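Local structure of cyanuric acid amidohydrolase (Azorhizobium caulinodans, 4NQ3) at residues 200-203 / 204-208. The protein catalyses the hydrolytic ring opening of cyanuric acid to carboxybiuret, a step in the bacterial breakdown of s-triazine herbicides such as atrazine. Residues are numbered along the deposited sequence; the frame is centred on the assembly and turned at random.
Sequences GEVA and EDALS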
ATOM      1  N   GLY A 200      38.578  -8.860   1.150  1.00 28.70           N
ATOM      2  CA  GLY A 200      39.597  -8.130   1.868  1.00 30.66           C
ATOM      3  C   GLY A 200      39.322  -6.646   1.959  1.00 40.66           C
ATOM      4  O   GLY A 200      40.230  -5.853   2.211  1.00 41.51           O
ATOM      5  N   GLU A 201      38.070  -6.260   1.742  1.00 35.46           N
ATOM      6  CA  GLU A 201      37.689  -4.855   1.866  1.00 38.67           C
ATOM      7  C   GLU A 201      37.474  -4.475   3.334  1.00 41.47           C
ATOM      8  O   GLU A 201      37.433  -3.287   3.685  1.00 46.27           O
ATOM      9  CB  GLU A 201      36.429  -4.566   1.059  1.00 38.79           C
ATOM     10  CG  GLU A 201      36.597  -4.737  -0.449  1.00 45.18           C
ATOM     11  CD  GLU A 201      35.274  -4.568  -1.188  1.00 55.25           C
ATOM     12  OE1 GLU A 201      34.305  -5.292  -0.858  1.00 53.26           O
ATOM     13  OE2 GLU A 201      35.199  -3.697  -2.086  1.00 63.41           O
ATOM     14  N   VAL A 202      37.348  -5.497   4.179  1.00 38.57           N
ATOM     15  CA  VAL A 202      37.185  -5.328   5.621  1.00 35.05           C
ATOM     16  C   VAL A 202      38.052  -6.352   6.336  1.00 44.14           C
ATOM     17  O   VAL A 202      38.203  -7.483   5.868  1.00 47.89           O
ATOM     18  CB  VAL A 202      35.730  -5.528   6.066  1.00 32.52           C
ATOM     19  CG1 VAL A 202      35.645  -5.424   7.548  1.00 31.29           C
ATOM     20  CG2 VAL A 202      34.830  -4.494   5.430  1.00 38.68           C
ATOM     21  N   ALA A 203      38.617  -5.967   7.473  1.00 49.03           N
ATOM     22  CA  ALA A 203      39.453  -6.868   8.264  1.00 49.71           C
ATOM     23  C   ALA A 203      38.606  -7.750   9.174  1.00 53.97           C
ATOM     24  O   ALA A 203      37.553  -7.313   9.660  1.00 54.38           O
ATOM     25  CB  ALA A 203      40.433  -6.063   9.079  1.00 51.45           C
ATOM     26  N   GLU A 204      39.048  -8.977   9.440  1.00 57.18           N
ATOM     27  CA  GLU A 204      38.183  -9.865  10.212  1.00 61.54           C
ATOM     28  C   GLU A 204      38.023  -9.406  11.655  1.00 59.84           C
ATOM     29  O   GLU A 204      36.942  -9.554  12.222  1.00 56.40           O
ATOM     30  CB  GLU A 204      38.669 -11.315  10.193  1.00 72.61           C
ATOM     31  CG  GLU A 204      37.647 -12.247  10.864  1.00 80.78           C
ATOM     32  CD  GLU A 204      37.655 -13.662  10.316  1.00 88.25           C
ATOM     33  OE1 GLU A 204      38.718 -14.103   9.833  1.00 92.26           O
ATOM     34  OE2 GLU A 204      36.591 -14.328  10.366  1.00 88.85           O
ATOM     35  N   ASP A 205      39.071  -8.839  12.251  1.00 63.17           N
ATOM     36  CA  ASP A 205      38.957  -8.413  13.647  1.00 67.86           C
ATOM     37  C   ASP A 205      38.292  -7.042  13.776  1.00 54.55           C
ATOM     38  O   ASP A 205      38.271  -6.465  14.850  1.00 58.10           O
ATOM     39  CB  ASP A 205      40.327  -8.430  14.361  1.00 80.95           C
ATOM     40  CG  ASP A 205      41.462  -7.872  13.510  1.00 87.63           C
ATOM     41  OD1 ASP A 205      41.334  -7.869  12.266  1.00 91.96           O
ATOM     42  OD2 ASP A 205      42.497  -7.459  14.092  1.00 86.08           O
ATOM     43  N   ALA A 206      37.745  -6.539  12.672  1.00 43.39           N
ATOM     44  CA  ALA A 206      36.888  -5.347  12.672  1.00 37.94           C
ATOM     45  C   ALA A 206      35.418  -5.711  12.823  1.00 43.36           C
ATOM     46  O   ALA A 206      34.591  -4.861  13.154  1.00 47.92           O
ATOM     47  CB  ALA A 206      37.075  -4.557  11.387  1.00 29.59           C
ATOM     48  N   LEU A 207      35.102  -6.983  12.581  1.00 43.11           N
ATOM     49  CA  LEU A 207      33.720  -7.455  12.518  1.00 32.35           C
ATOM     50  C   LEU A 207      33.253  -8.081  13.818  1.00 32.67           C
ATOM     51  O   LEU A 207      33.979  -8.815  14.459  1.00 44.96           O
ATOM     52  CB  LEU A 207      33.573  -8.478  11.379  1.00 30.42           C
ATOM     53  CG  LEU A 207      33.961  -8.001   9.978  1.00 30.56           C
ATOM     54  CD1 LEU A 207      33.990  -9.135   8.978  1.00 26.10           C
ATOM     55  CD2 LEU A 207      32.950  -6.952   9.541  1.00 29.86           C
ATOM     56  N   SER A 208      32.007  -7.822  14.169  1.00 37.73           N
ATOM     57  CA  SER A 208      31.358  -8.490  15.287  1.00 41.40           C
ATOM     58  C   SER A 208      29.846  -8.297  15.148  1.00 45.72           C
ATOM     59  O   SER A 208      29.393  -7.463  14.355  1.00 41.30           O
ATOM     60  CB  SER A 208      31.843  -7.928  16.611  1.00 39.95           C
ATOM     61  OG  SER A 208      31.201  -6.694  16.881  1.00 43.42           O
TER
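Val-202 lays its CG1 methyl across the branched end of Leu-207, with CG1 3.7 Å from Leu-207 CD2 and the two side chains running obliquely to each other. A chi1 of 177° sets CG1 opposite the backbone N of Val-202 and aims it along the chain at the residues that follow; the same methyl lies 4.2 Å from Ala-206 CB. Between Val-202 and Leu-207 the backbone closes a tight turn over 203-206, in which Ala-206 N donates to Ala-203 O at 3.1 Å. Leu-207 N repeats the i to i+3 pattern by bonding to Glu-204 O at 3.2 Å, as expected of the short 3-10 segment 204-206. Leu-207 CG also packs against Ala-203 O, at 3.7 Å. Gly-200, with positive phi, ends the helical run of 180-199, and the chain folds back so that Val-202 rests on Ala-196 and Leu-207 on Leu-193 and Leu-197. An alanine in place of Leu-207 would probably leave Val-202 CG1 without its nearest methyl partner and open a gap between the turn and helix 180-199. Glu-204 forms a salt bridge with Arg-129, tying the turn to helix 125-141, while the salt bridge of Glu-201 with Arg-222 joins this surface connection to the chain just before strand 223-227.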